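Local coordinates for MstE (Scytonema sp. PCC 10023, PDB 6SBF), which probably catalyses the class II, protonation-initiated cyclisation of isoprenoid chains in merosterol biosynthesis, acting as a monodomain terpene cyclase, at residues G145-F150 / C178-V183; W270-L275 / A286-A291; W305-Y310 / I343-N348; Q170-A175 / P314-R319; N26-A31 / T355-L360. The protein carries 1 engineered substitution. One frame throughout, in Å; residues are numbered along the deposited sequence.

Overall arrangement
The five contacts tie together an alpha6-alpha6 barrel. Interaction 5 joins the first helix to the last and encloses the others along the chain. It touches interaction 2 through R273 and N358 and through W270 and T355, their centres about 14 Å apart, and interaction 3 through W305, which reaches S27, A31 and V356. Interactions 1 and 4 lie close together, about 13 Å between centres, with A148 packed on G174; H176 is bonded to both. The centres of interactions 4 and 5 are about 34 Å apart, on opposite sides of the chain's centre. Interaction 1 adjoins D108 and D110, in a sequence that probably corresponds to the aspartate motif of class II terpene cyclases.

Interaction 1: residues G145-F150 / C178-V183; sequences GGIATF and CVSAAV
I147 meets helix 177-183 with both its backbone and its side chain. Its N-H points almost straight at S180 OG (2.9 Å, 177°), and that hydroxyl is also hydrogen-bonded to H176 O, four residues back, just before the helix begins. S180 OG can reach both because it lies anti to its own carbonyl carbon, beside the backbone N (chi1 -64°). Along the isoleucine side chain, CB stands 4.1 Å from S180 OG. The CG2 branch, between the backbone N and the carbonyl carbon, nestles against the helix, 3.5 Å from the same OG and 3.8 Å from V179 CG1. The other branch, CG1, carries CD1 onward to V183 CG1 at 4.2 Å, the two side chains crossing at about a right angle. In the alpha-helical barrel of this cyclase, the loop after helix 128-138 is thereby laid on a short buried helix whose V179 and A182 also touch D110, in the probable aspartate motif of the class II enzymes. Further along the loop, T149 OG1 lies against V179 CG2 at 3.2 Å, while its polar bonds go to H176 ND1 and W211 NE1.

Interaction 2: residues W270-L275 / A286-A291; sequences WCLRLL and AARAAA
L272 and L275 face R288, whose long aliphatic stem fills the gap between two antiparallel helix segments with axes 9.8 Å apart at 153°. The arginine starts with CG anti to the carbonyl carbon, beside the backbone N. Its CG touches both leucines, 3.6 Å from L275 CB and 3.7 Å from L272 CD1. A bend at chi3 (-50°) places NE, turning the chain as it passes L275, and NH1 gives a hydrogen bond to L275 O (3.1 Å, 162°). The acceptor lies near the guanidinium plane, at its edge, whereas NH1 sits well above the plane of the carbonyl. The other terminal nitrogen, NH2, is bonded to M366 O, so a buried guanidinium is held by two backbone carbonyls. Alanines leave room for the leucine tips: L275 CD1 meets A287 CB at 4.1 Å, and L272 CD1 reaches A291 CB at 4.4 Å. The two helices, 265-275 and 282-298, follow each other in the chain as a helical hairpin; helix 350-363 packs on L272 through S359 and A363, and L246 of helix 235-248 touches A287.

Interaction 3: residues W305-Y310 / I343-N348; sequences WVSSAY and IIFDHN
S307 to Y310 run nearly antiparallel to I343 to H347, the end-to-end directions 157° apart, and the backbones come together at Y310 and F345, whose CA atoms are 4.8 Å from each other. Two side chains take up polar groups of the opposite segment. S307 OG donates to D346 O at 2.6 Å and is further bonded to S349 OG; a water on H347 O gives it a weak third bond. In return, D346 OD1 accepts from A309 N (3.0 Å, 151°), the donor lying above the carboxylate plane. D346 CG stands between its own backbone N and carbonyl carbon (chi1 55°), 3.7 Å from A309 CB, and OD2 is fixed by T352 OG1 of helix 350-363. A309 and D346 are each the centre of an inverse gamma turn. Beyond them the contact becomes apolar. Y310 CB packs on I343 CG2 at 3.6 Å, the two side chains crossing at about a right angle, whereas Y310 and F345 lie side by side, with Y310 CE1 3.7 Å from F345 CB. F345 CD1 rests 3.8 Å from S307 CB, and the Y310 hydroxyl is bonded to H260 NE2. CA-H...O contacts join F345 CA to A309 O and Y310 CA to I344 O, each at 3.5 Å. Regular strand pairing begins one step on, where I344 bonds to the backbone of L311; the contact is thus a continuation of the antiparallel pair 311-313 and 342-344, part of a small three-stranded mixed sheet within this otherwise largely helical fold.

Interaction 4: residues Q170-A175 / P314-R319; sequences QGWCGA and PYPFDR
Two type I beta turns, G171-G174 and Y315-D318, dock through W172 and P316, joining the loop before helix 177-183 to the one after strand 311-313. The indole lies on the proline: P316 CA stands 3.5 Å from the centroid of the five-membered ring and only 7° off its normal, a CH-pi contact. The proline ring continues over the same face of the indole, its CG reaching W172 CZ2 at 3.9 Å. The rim of the indole is held as well, because W172 NE1 gives a hydrogen bond to P314 O (2.8 Å, 145°), approaching from above the plane of that carbonyl. P316 O receives W172 N at 3.1 Å and, in a weak and bent bond, G171 N at 2.8 Å. With no side chain in the way, G171 CA comes within 3.3 Å of D318 O. The carbonyl of G171 is bonded to H176 NE2, which links the turn to the loop at T149. Towards the surface, R319, extended from CG to NE, runs alongside Q170, and Q170 CB lies over one face of its guanidinium, 3.4 Å from NH2. A water at the guanidinium edge bridges R319 NH2, 2.8 Å away, to Q170 OE1; another is bonded to Q170 O and more weakly to R319 NE. The chemistry thus divides: in a buried half proline carbonyls accept from the W172 backbone and indole N-H groups, and weakly from G171 N; in an outer, hydrated half R319 packs its guanidinium face on the aliphatic part of Q170 and reaches its polar atoms through water.

Interaction 5: residues N26-A31 / T355-L360; sequences NSINAA and TVVNSL
I28 and V357 bring together the first and last helices of the alpha-helical barrel, 18-37 and 350-363, as an antiparallel pair whose segment axes approach to 9.8 Å with a crossing angle of -147°. The tight part centres on one methyl group. V357 CG2, anti to its backbone N, points into the opposite helix and touches I28 CG2 at 3.8 Å and A31 CB, one turn on, at 3.9 Å. The same methyl also lies against I28 CA. Packing is slacker towards L360: I28 CG1 is 4.1 Å from L360 CB, and these two side chains slide past each other in opposite directions. Where S27 OG comes within 3.8 Å of L360 CD1, the contact is merely van der Waals, the serine hydroxyl being bonded to Q299 OE1. W305 packs against S27, A31 and V356 beside the pair. A glycerol, probably from the crystallisation liquor, lies about 6 Å from the S27 side chain. The solvent side of helix 18-37 is formed by N26, N29 and A30; N29 turns away from the partner helix and bonds to Y74 OH. On helix 350-363, S359 OG donates to V356 O at 2.8 Å, and the same oxygen accepts the helical bond from L360 N at 3.0 Å.

Interaction 1: residues G145-F150 / C178-V183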
# COMPACT_ATOMS: atom_id res chain seq x y z
N GLY A 145 6.50 10.89 -17.20
CA GLY A 145 7.53 10.55 -16.20
C GLY A 145 7.11 9.65 -15.06
O GLY A 145 8.02 9.40 -14.17
N GLY A 146 5.83 9.26 -15.02
CA GLY A 146 5.23 8.29 -14.08
C GLY A 146 5.13 6.86 -14.63
O GLY A 146 5.56 6.57 -15.75
N ILE A 147 4.59 5.98 -13.81
CA ILE A 147 4.41 4.59 -14.23
C ILE A 147 2.93 4.24 -14.27
O ILE A 147 2.16 4.65 -13.37
CB ILE A 147 5.25 3.67 -13.35
CG1 ILE A 147 5.51 2.36 -14.05
CG2 ILE A 147 4.61 3.51 -12.06
CD1 ILE A 147 6.75 1.68 -13.56
N ALA A 148 2.56 3.52 -15.31
CA ALA A 148 1.19 3.02 -15.52
C ALA A 148 1.05 1.61 -14.90
O ALA A 148 1.95 0.80 -15.00
CB ALA A 148 0.81 2.99 -16.97
N THR A 149 -0.13 1.30 -14.38
CA THR A 149 -0.40 -0.01 -13.78
C THR A 149 -0.37 -1.09 -14.86
O THR A 149 0.28 -2.15 -14.68
CB THR A 149 -1.74 -0.03 -13.06
OG1 THR A 149 -1.72 0.89 -11.97
CG2 THR A 149 -2.08 -1.39 -12.49
N PHE A 150 -1.12 -0.90 -15.93
CA PHE A 150 -1.35 -1.93 -16.94
C PHE A 150 -0.93 -1.46 -18.32
O PHE A 150 -1.06 -0.28 -18.65
CB PHE A 150 -2.84 -2.21 -17.07
CG PHE A 150 -3.46 -2.91 -15.90
CD1 PHE A 150 -3.08 -4.20 -15.55
CD2 PHE A 150 -4.44 -2.29 -15.14
CE1 PHE A 150 -3.67 -4.83 -14.49
CE2 PHE A 150 -5.00 -2.92 -14.06
CZ PHE A 150 -4.64 -4.21 -13.75
N CYS A 178 -0.22 6.64 -7.19
CA CYS A 178 -0.14 5.62 -6.14
C CYS A 178 0.92 4.56 -6.54
O CYS A 178 1.78 4.19 -5.74
CB CYS A 178 -1.50 4.98 -5.89
SG CYS A 178 -2.40 4.46 -7.39
N VAL A 179 0.85 4.07 -7.77
CA VAL A 179 1.78 3.05 -8.27
C VAL A 179 3.15 3.67 -8.43
O VAL A 179 4.17 3.04 -8.05
CB VAL A 179 1.28 2.44 -9.57
CG1 VAL A 179 2.25 1.37 -10.08
CG2 VAL A 179 -0.11 1.88 -9.36
N SER A 180 3.27 4.89 -8.93
CA SER A 180 4.55 5.57 -9.08
C SER A 180 5.22 5.74 -7.71
O SER A 180 6.44 5.51 -7.57
CB SER A 180 4.34 6.92 -9.77
OG SER A 180 3.84 6.77 -11.08
N ALA A 181 4.48 6.11 -6.68
CA ALA A 181 5.00 6.32 -5.34
C ALA A 181 5.58 4.99 -4.83
O ALA A 181 6.67 4.95 -4.22
CB ALA A 181 3.94 6.86 -4.42
N ALA A 182 4.85 3.92 -4.99
CA ALA A 182 5.28 2.61 -4.50
C ALA A 182 6.51 2.13 -5.29
O ALA A 182 7.46 1.62 -4.68
CB ALA A 182 4.15 1.61 -4.59
N VAL A 183 6.54 2.26 -6.59
CA VAL A 183 7.68 1.82 -7.43
C VAL A 183 8.89 2.67 -7.06
O VAL A 183 10.02 2.14 -7.09
CB VAL A 183 7.33 1.82 -8.92
CG1 VAL A 183 8.53 1.59 -9.81
CG2 VAL A 183 6.29 0.75 -9.22

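Interaction 2: residues W270-L275 / A286-A291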
# COMPACT_ATOMS: atom_id res chain seq x y z
N TRP A 270 -1.36 4.65 7.56
CA TRP A 270 -0.53 5.34 6.56
C TRP A 270 -0.18 6.75 7.05
O TRP A 270 0.94 7.21 6.78
CB TRP A 270 -1.20 5.32 5.17
CG TRP A 270 -0.97 4.01 4.47
CD1 TRP A 270 -1.84 2.99 4.20
CD2 TRP A 270 0.31 3.56 3.97
NE1 TRP A 270 -1.20 1.97 3.56
CE2 TRP A 270 0.12 2.27 3.44
CE3 TRP A 270 1.59 4.10 3.96
CZ2 TRP A 270 1.18 1.56 2.85
CZ3 TRP A 270 2.61 3.42 3.36
CH2 TRP A 270 2.41 2.17 2.84
N CYS A 271 -1.11 7.44 7.71
CA CYS A 271 -0.78 8.78 8.23
C CYS A 271 0.34 8.66 9.28
O CYS A 271 1.21 9.55 9.33
CB CYS A 271 -2.03 9.43 8.77
SG CYS A 271 -1.88 11.17 9.09
N LEU A 272 0.30 7.64 10.10
CA LEU A 272 1.35 7.43 11.13
C LEU A 272 2.70 7.26 10.42
O LEU A 272 3.70 7.90 10.86
CB LEU A 272 0.95 6.27 12.01
CG LEU A 272 1.97 5.84 13.06
CD1 LEU A 272 2.37 7.02 13.93
CD2 LEU A 272 1.44 4.69 13.88
N ARG A 273 2.77 6.50 9.33
CA ARG A 273 4.03 6.35 8.61
C ARG A 273 4.48 7.74 8.07
O ARG A 273 5.67 8.06 8.16
CB ARG A 273 3.88 5.39 7.45
CG ARG A 273 3.96 3.98 7.90
CD ARG A 273 4.00 2.98 6.76
NE ARG A 273 5.06 3.08 5.73
CZ ARG A 273 5.44 2.05 4.95
NH1 ARG A 273 5.03 0.83 5.19
NH2 ARG A 273 6.23 2.26 3.91
N LEU A 274 3.57 8.50 7.51
CA LEU A 274 3.91 9.85 7.00
C LEU A 274 4.52 10.70 8.12
O LEU A 274 5.53 11.40 7.90
CB LEU A 274 2.65 10.48 6.43
CG LEU A 274 2.76 11.96 6.02
CD1 LEU A 274 3.80 12.25 4.99
CD2 LEU A 274 1.37 12.40 5.51
N LEU A 275 3.95 10.64 9.29
CA LEU A 275 4.36 11.50 10.43
C LEU A 275 5.75 11.08 10.98
O LEU A 275 6.35 11.86 11.69
CB LEU A 275 3.32 11.51 11.54
CG LEU A 275 1.98 12.17 11.18
CD1 LEU A 275 0.99 11.91 12.29
CD2 LEU A 275 2.14 13.63 10.87
N ALA A 286 3.53 14.27 19.30
CA ALA A 286 2.32 14.05 20.10
C ALA A 286 1.23 13.41 19.21
O ALA A 286 0.44 12.62 19.71
CB ALA A 286 1.84 15.36 20.70
N ALA A 287 1.13 13.80 17.95
CA ALA A 287 0.14 13.23 17.02
C ALA A 287 0.42 11.75 16.82
O ALA A 287 -0.49 10.93 16.82
CB ALA A 287 0.18 14.01 15.74
N ARG A 288 1.69 11.41 16.61
CA ARG A 288 2.03 9.99 16.51
C ARG A 288 1.63 9.20 17.75
O ARG A 288 1.12 8.05 17.63
CB ARG A 288 3.51 9.78 16.22
CG ARG A 288 3.92 10.27 14.85
CD ARG A 288 5.24 9.68 14.35
NE ARG A 288 6.29 9.80 15.37
CZ ARG A 288 7.07 10.86 15.58
NH1 ARG A 288 7.25 11.79 14.67
NH2 ARG A 288 7.77 10.90 16.70
N ALA A 289 1.90 9.73 18.93
CA ALA A 289 1.56 9.06 20.18
C ALA A 289 0.06 8.84 20.25
O ALA A 289 -0.40 7.78 20.69
CB ALA A 289 2.04 9.89 21.34
N ALA A 290 -0.73 9.82 19.81
CA ALA A 290 -2.21 9.70 19.81
C ALA A 290 -2.67 8.61 18.84
O ALA A 290 -3.55 7.81 19.18
CB ALA A 290 -2.88 11.06 19.52
N ALA A 291 -2.08 8.57 17.66
CA ALA A 291 -2.40 7.57 16.62
C ALA A 291 -2.06 6.17 17.13
O ALA A 291 -2.83 5.22 16.95
CB ALA A 291 -1.67 7.88 15.35

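Interaction 3: residues W305-Y310 / I343-N348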
# COMPACT_ATOMS: atom_id res chain seq x y z
N TRP A 305 -7.02 -5.88 12.78
CA TRP A 305 -7.79 -4.62 12.81
C TRP A 305 -8.93 -4.77 11.78
O TRP A 305 -8.79 -5.48 10.79
CB TRP A 305 -6.94 -3.39 12.50
CG TRP A 305 -6.11 -2.93 13.64
CD1 TRP A 305 -6.43 -1.98 14.54
CD2 TRP A 305 -4.83 -3.47 14.06
NE1 TRP A 305 -5.52 -1.90 15.52
CE2 TRP A 305 -4.50 -2.77 15.23
CE3 TRP A 305 -3.94 -4.40 13.57
CZ2 TRP A 305 -3.30 -3.00 15.94
CZ3 TRP A 305 -2.74 -4.63 14.23
CH2 TRP A 305 -2.43 -3.92 15.39
N VAL A 306 -10.02 -4.03 12.00
CA VAL A 306 -11.20 -3.88 11.10
C VAL A 306 -10.70 -3.53 9.69
O VAL A 306 -9.99 -2.55 9.53
CB VAL A 306 -12.21 -2.87 11.69
CG1 VAL A 306 -13.33 -2.55 10.75
CG2 VAL A 306 -12.78 -3.36 13.01
N SER A 307 -11.17 -4.26 8.68
CA SER A 307 -10.90 -3.97 7.26
C SER A 307 -11.28 -2.54 6.92
O SER A 307 -12.43 -2.12 7.20
CB SER A 307 -11.64 -4.87 6.41
OG SER A 307 -11.28 -6.21 6.73
N SER A 308 -10.36 -1.85 6.28
CA SER A 308 -10.62 -0.49 5.76
C SER A 308 -9.77 -0.17 4.57
O SER A 308 -9.62 1.01 4.23
CB SER A 308 -10.56 0.56 6.88
OG SER A 308 -9.27 0.55 7.50
N ALA A 309 -9.16 -1.16 3.91
CA ALA A 309 -8.34 -0.93 2.73
C ALA A 309 -9.22 -0.87 1.50
O ALA A 309 -9.48 -1.85 0.87
CB ALA A 309 -7.27 -1.97 2.61
N TYR A 310 -9.71 0.35 1.22
CA TYR A 310 -10.72 0.58 0.18
C TYR A 310 -10.08 0.79 -1.16
O TYR A 310 -9.39 1.82 -1.37
CB TYR A 310 -11.70 1.68 0.56
CG TYR A 310 -12.59 1.35 1.72
CD1 TYR A 310 -13.45 0.27 1.68
CD2 TYR A 310 -12.59 2.07 2.88
CE1 TYR A 310 -14.25 -0.06 2.77
CE2 TYR A 310 -13.38 1.77 3.97
CZ TYR A 310 -14.24 0.70 3.92
OH TYR A 310 -15.00 0.41 5.01
N ILE A 343 -16.32 0.32 -4.99
CA ILE A 343 -15.22 0.15 -4.05
C ILE A 343 -15.36 -1.23 -3.43
O ILE A 343 -16.43 -1.59 -2.92
CB ILE A 343 -15.25 1.27 -3.01
CG1 ILE A 343 -15.10 2.63 -3.66
CG2 ILE A 343 -14.22 1.06 -1.93
CD1 ILE A 343 -15.26 3.80 -2.69
N ILE A 344 -14.24 -1.94 -3.39
CA ILE A 344 -14.12 -3.20 -2.63
C ILE A 344 -13.16 -3.03 -1.46
O ILE A 344 -12.44 -2.05 -1.38
CB ILE A 344 -13.75 -4.34 -3.59
CG1 ILE A 344 -12.35 -4.21 -4.17
CG2 ILE A 344 -14.82 -4.48 -4.68
CD1 ILE A 344 -11.89 -5.51 -4.74
N PHE A 345 -13.15 -4.02 -0.59
CA PHE A 345 -12.25 -3.97 0.58
C PHE A 345 -11.63 -5.35 0.81
O PHE A 345 -11.96 -6.35 0.16
CB PHE A 345 -12.97 -3.43 1.82
CG PHE A 345 -14.07 -4.30 2.34
CD1 PHE A 345 -13.90 -5.20 3.34
CD2 PHE A 345 -15.38 -4.08 1.89
CE1 PHE A 345 -14.93 -5.98 3.82
CE2 PHE A 345 -16.42 -4.87 2.37
CZ PHE A 345 -16.18 -5.78 3.36
N ASP A 346 -10.72 -5.34 1.76
CA ASP A 346 -9.96 -6.54 2.15
C ASP A 346 -10.77 -7.36 3.13
O ASP A 346 -10.68 -7.19 4.35
CB ASP A 346 -8.63 -6.12 2.74
CG ASP A 346 -8.70 -5.13 3.91
OD1 ASP A 346 -9.50 -4.16 3.89
OD2 ASP A 346 -7.88 -5.31 4.85
N HIS A 347 -11.62 -8.25 2.60
CA HIS A 347 -12.59 -9.00 3.43
C HIS A 347 -11.91 -9.85 4.51
O HIS A 347 -12.53 -10.16 5.51
CB HIS A 347 -13.48 -9.87 2.55
CG HIS A 347 -12.74 -10.83 1.69
ND1 HIS A 347 -12.01 -10.44 0.53
CD2 HIS A 347 -12.55 -12.19 1.88
CE1 HIS A 347 -11.44 -11.59 0.06
NE2 HIS A 347 -11.80 -12.65 0.84
N ASN A 348 -10.64 -10.26 4.33
CA ASN A 348 -9.93 -11.09 5.34
C ASN A 348 -9.27 -10.22 6.40
O ASN A 348 -8.75 -10.78 7.39
CB ASN A 348 -8.90 -12.00 4.67
CG ASN A 348 -9.53 -13.09 3.82
OD1 ASN A 348 -10.60 -13.59 4.19
ND2 ASN A 348 -8.85 -13.52 2.76
O HOH W 1 -14.03 -7.99 7.26

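Interaction 4: residues Q170-A175 / P314-R319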
# COMPACT_ATOMS: atom_id res chain seq x y z
N GLN A 170 -7.61 4.37 -21.28
CA GLN A 170 -6.54 5.36 -20.96
C GLN A 170 -6.55 5.71 -19.48
O GLN A 170 -5.52 6.24 -18.99
CB GLN A 170 -6.70 6.60 -21.84
CG GLN A 170 -6.33 6.29 -23.27
CD GLN A 170 -4.98 5.60 -23.33
OE1 GLN A 170 -3.94 6.14 -22.93
NE2 GLN A 170 -4.98 4.39 -23.84
N GLY A 171 -7.64 5.47 -18.75
CA GLY A 171 -7.63 5.58 -17.28
C GLY A 171 -6.77 4.50 -16.65
O GLY A 171 -5.80 4.83 -15.93
N TRP A 172 -7.08 3.24 -16.95
CA TRP A 172 -6.34 2.13 -16.34
C TRP A 172 -4.90 2.03 -16.84
O TRP A 172 -4.09 1.37 -16.16
CB TRP A 172 -7.07 0.84 -16.64
CG TRP A 172 -8.34 0.65 -15.90
CD1 TRP A 172 -8.94 1.50 -15.02
CD2 TRP A 172 -9.23 -0.46 -16.05
NE1 TRP A 172 -10.13 0.96 -14.59
CE2 TRP A 172 -10.31 -0.25 -15.18
CE3 TRP A 172 -9.15 -1.63 -16.78
CZ2 TRP A 172 -11.33 -1.17 -15.02
CZ3 TRP A 172 -10.17 -2.53 -16.64
CH2 TRP A 172 -11.25 -2.30 -15.78
N CYS A 173 -4.57 2.63 -17.97
CA CYS A 173 -3.26 2.46 -18.66
C CYS A 173 -2.47 3.77 -18.68
O CYS A 173 -1.45 3.84 -19.36
CB CYS A 173 -3.42 1.87 -20.05
SG CYS A 173 -4.27 0.28 -20.02
N GLY A 174 -2.90 4.75 -17.92
CA GLY A 174 -2.13 5.99 -17.73
C GLY A 174 -1.22 5.90 -16.54
O GLY A 174 -1.36 5.03 -15.67
N ALA A 175 -0.36 6.91 -16.41
CA ALA A 175 0.47 7.05 -15.21
C ALA A 175 -0.42 7.17 -13.98
O ALA A 175 -1.38 7.97 -13.99
CB ALA A 175 1.40 8.21 -15.34
N PRO A 314 -12.19 2.41 -10.95
CA PRO A 314 -12.72 3.42 -11.84
C PRO A 314 -13.13 2.77 -13.15
O PRO A 314 -12.65 1.71 -13.50
CB PRO A 314 -11.53 4.36 -12.10
CG PRO A 314 -10.56 4.05 -10.95
CD PRO A 314 -10.74 2.55 -10.78
N TYR A 315 -14.00 3.46 -13.88
CA TYR A 315 -14.23 3.06 -15.28
C TYR A 315 -12.89 3.09 -16.01
O TYR A 315 -12.02 3.92 -15.72
CB TYR A 315 -15.25 3.99 -15.94
CG TYR A 315 -16.67 3.73 -15.53
CD1 TYR A 315 -17.22 4.35 -14.43
CD2 TYR A 315 -17.45 2.82 -16.22
CE1 TYR A 315 -18.52 4.11 -14.03
CE2 TYR A 315 -18.75 2.56 -15.83
CZ TYR A 315 -19.30 3.22 -14.73
OH TYR A 315 -20.59 2.98 -14.35
N PRO A 316 -12.69 2.19 -16.99
CA PRO A 316 -11.42 2.09 -17.70
C PRO A 316 -10.96 3.39 -18.36
O PRO A 316 -9.75 3.58 -18.53
CB PRO A 316 -11.53 0.95 -18.72
CG PRO A 316 -12.78 0.26 -18.32
CD PRO A 316 -13.63 1.15 -17.44
N PHE A 317 -11.90 4.28 -18.69
CA PHE A 317 -11.59 5.49 -19.48
C PHE A 317 -11.24 6.62 -18.53
O PHE A 317 -10.88 7.72 -19.04
CB PHE A 317 -12.82 5.87 -20.33
CG PHE A 317 -14.15 6.06 -19.60
CD1 PHE A 317 -14.36 7.17 -18.80
CD2 PHE A 317 -15.17 5.10 -19.70
CE1 PHE A 317 -15.56 7.33 -18.11
CE2 PHE A 317 -16.35 5.23 -18.98
CZ PHE A 317 -16.54 6.36 -18.19
N ASP A 318 -11.47 6.42 -17.23
CA ASP A 318 -11.47 7.53 -16.26
C ASP A 318 -10.04 7.86 -15.80
O ASP A 318 -9.50 7.12 -15.00
CB ASP A 318 -12.35 7.21 -15.07
CG ASP A 318 -12.58 8.45 -14.22
OD1 ASP A 318 -11.98 9.53 -14.56
OD2 ASP A 318 -13.31 8.31 -13.19
N ARG A 319 -9.44 8.93 -16.31
CA ARG A 319 -8.10 9.40 -15.82
C ARG A 319 -8.18 10.09 -14.47
O ARG A 319 -7.11 10.33 -13.89
CB ARG A 319 -7.44 10.30 -16.83
CG ARG A 319 -7.14 9.63 -18.17
CD ARG A 319 -6.14 10.48 -18.93
NE ARG A 319 -5.94 10.14 -20.34
CZ ARG A 319 -6.86 10.24 -21.27
NH1 ARG A 319 -8.05 10.70 -20.98
NH2 ARG A 319 -6.58 9.90 -22.51
O HOH W 2 -3.71 7.91 -19.98
O HOH W 3 -4.05 8.94 -23.04
O HOH W 4 -4.20 8.95 -13.60

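Interaction 5: residues N26-A31 / T355-L360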
# COMPACT_ATOMS: atom_id res chain seq x y z
N ASN A 26 2.96 -6.39 22.60
CA ASN A 26 1.87 -7.39 22.68
C ASN A 26 0.95 -7.28 21.45
O ASN A 26 0.53 -8.31 20.89
CB ASN A 26 1.14 -7.28 24.01
CG ASN A 26 2.00 -7.74 25.19
OD1 ASN A 26 3.07 -8.33 24.96
ND2 ASN A 26 1.60 -7.37 26.40
N SER A 27 0.65 -6.05 21.08
CA SER A 27 -0.23 -5.75 19.92
C SER A 27 0.41 -6.24 18.65
O SER A 27 -0.21 -6.98 17.84
CB SER A 27 -0.45 -4.25 19.83
OG SER A 27 -1.06 -3.88 18.59
N ILE A 28 1.68 -5.89 18.46
CA ILE A 28 2.43 -6.34 17.26
C ILE A 28 2.44 -7.88 17.21
O ILE A 28 2.25 -8.46 16.15
CB ILE A 28 3.81 -5.69 17.22
CG1 ILE A 28 3.70 -4.19 16.94
CG2 ILE A 28 4.74 -6.43 16.26
CD1 ILE A 28 4.90 -3.39 17.37
N ASN A 29 2.78 -8.50 18.33
CA ASN A 29 2.87 -9.96 18.33
C ASN A 29 1.56 -10.65 18.03
O ASN A 29 1.52 -11.65 17.30
CB ASN A 29 3.48 -10.49 19.64
CG ASN A 29 4.93 -10.03 19.81
OD1 ASN A 29 5.62 -9.83 18.81
ND2 ASN A 29 5.36 -9.93 21.05
N ALA A 30 0.47 -10.10 18.55
CA ALA A 30 -0.86 -10.68 18.28
C ALA A 30 -1.20 -10.53 16.79
O ALA A 30 -1.77 -11.46 16.20
CB ALA A 30 -1.92 -10.03 19.15
N ALA A 31 -0.81 -9.42 16.18
CA ALA A 31 -1.07 -9.20 14.75
C ALA A 31 -0.22 -10.12 13.90
O ALA A 31 -0.71 -10.65 12.88
CB ALA A 31 -0.86 -7.77 14.43
N THR A 355 -0.74 -3.54 7.25
CA THR A 355 -0.43 -2.11 7.20
C THR A 355 -0.28 -1.56 8.61
O THR A 355 0.69 -0.79 8.90
CB THR A 355 -1.53 -1.38 6.44
OG1 THR A 355 -1.80 -1.95 5.15
CG2 THR A 355 -1.16 0.06 6.25
N VAL A 356 -1.24 -1.83 9.46
CA VAL A 356 -1.23 -1.31 10.83
C VAL A 356 0.02 -1.81 11.55
O VAL A 356 0.72 -1.00 12.22
CB VAL A 356 -2.51 -1.61 11.62
CG1 VAL A 356 -2.37 -1.17 13.06
CG2 VAL A 356 -3.74 -1.02 10.90
N VAL A 357 0.28 -3.11 11.50
CA VAL A 357 1.41 -3.63 12.32
C VAL A 357 2.71 -2.99 11.80
O VAL A 357 3.58 -2.60 12.62
CB VAL A 357 1.39 -5.16 12.38
CG1 VAL A 357 1.81 -5.68 11.10
CG2 VAL A 357 2.23 -5.60 13.55
N ASN A 358 2.87 -2.79 10.50
CA ASN A 358 4.07 -2.13 9.99
C ASN A 358 4.23 -0.72 10.58
O ASN A 358 5.32 -0.30 11.02
CB ASN A 358 4.05 -2.14 8.49
CG ASN A 358 5.10 -1.27 7.88
OD1 ASN A 358 4.94 -0.07 7.81
ND2 ASN A 358 6.17 -1.89 7.38
N SER A 359 3.13 0.04 10.59
CA SER A 359 3.20 1.44 11.08
C SER A 359 3.60 1.43 12.56
O SER A 359 4.32 2.33 12.99
CB SER A 359 1.90 2.18 10.80
OG SER A 359 0.81 1.77 11.66
N LEU A 360 3.09 0.48 13.35
CA LEU A 360 3.36 0.45 14.80
C LEU A 360 4.84 0.05 15.05
O LEU A 360 5.46 0.62 15.94
CB LEU A 360 2.42 -0.53 15.49
CG LEU A 360 0.94 -0.14 15.52
CD1 LEU A 360 0.13 -1.24 16.18
CD2 LEU A 360 0.75 1.18 16.23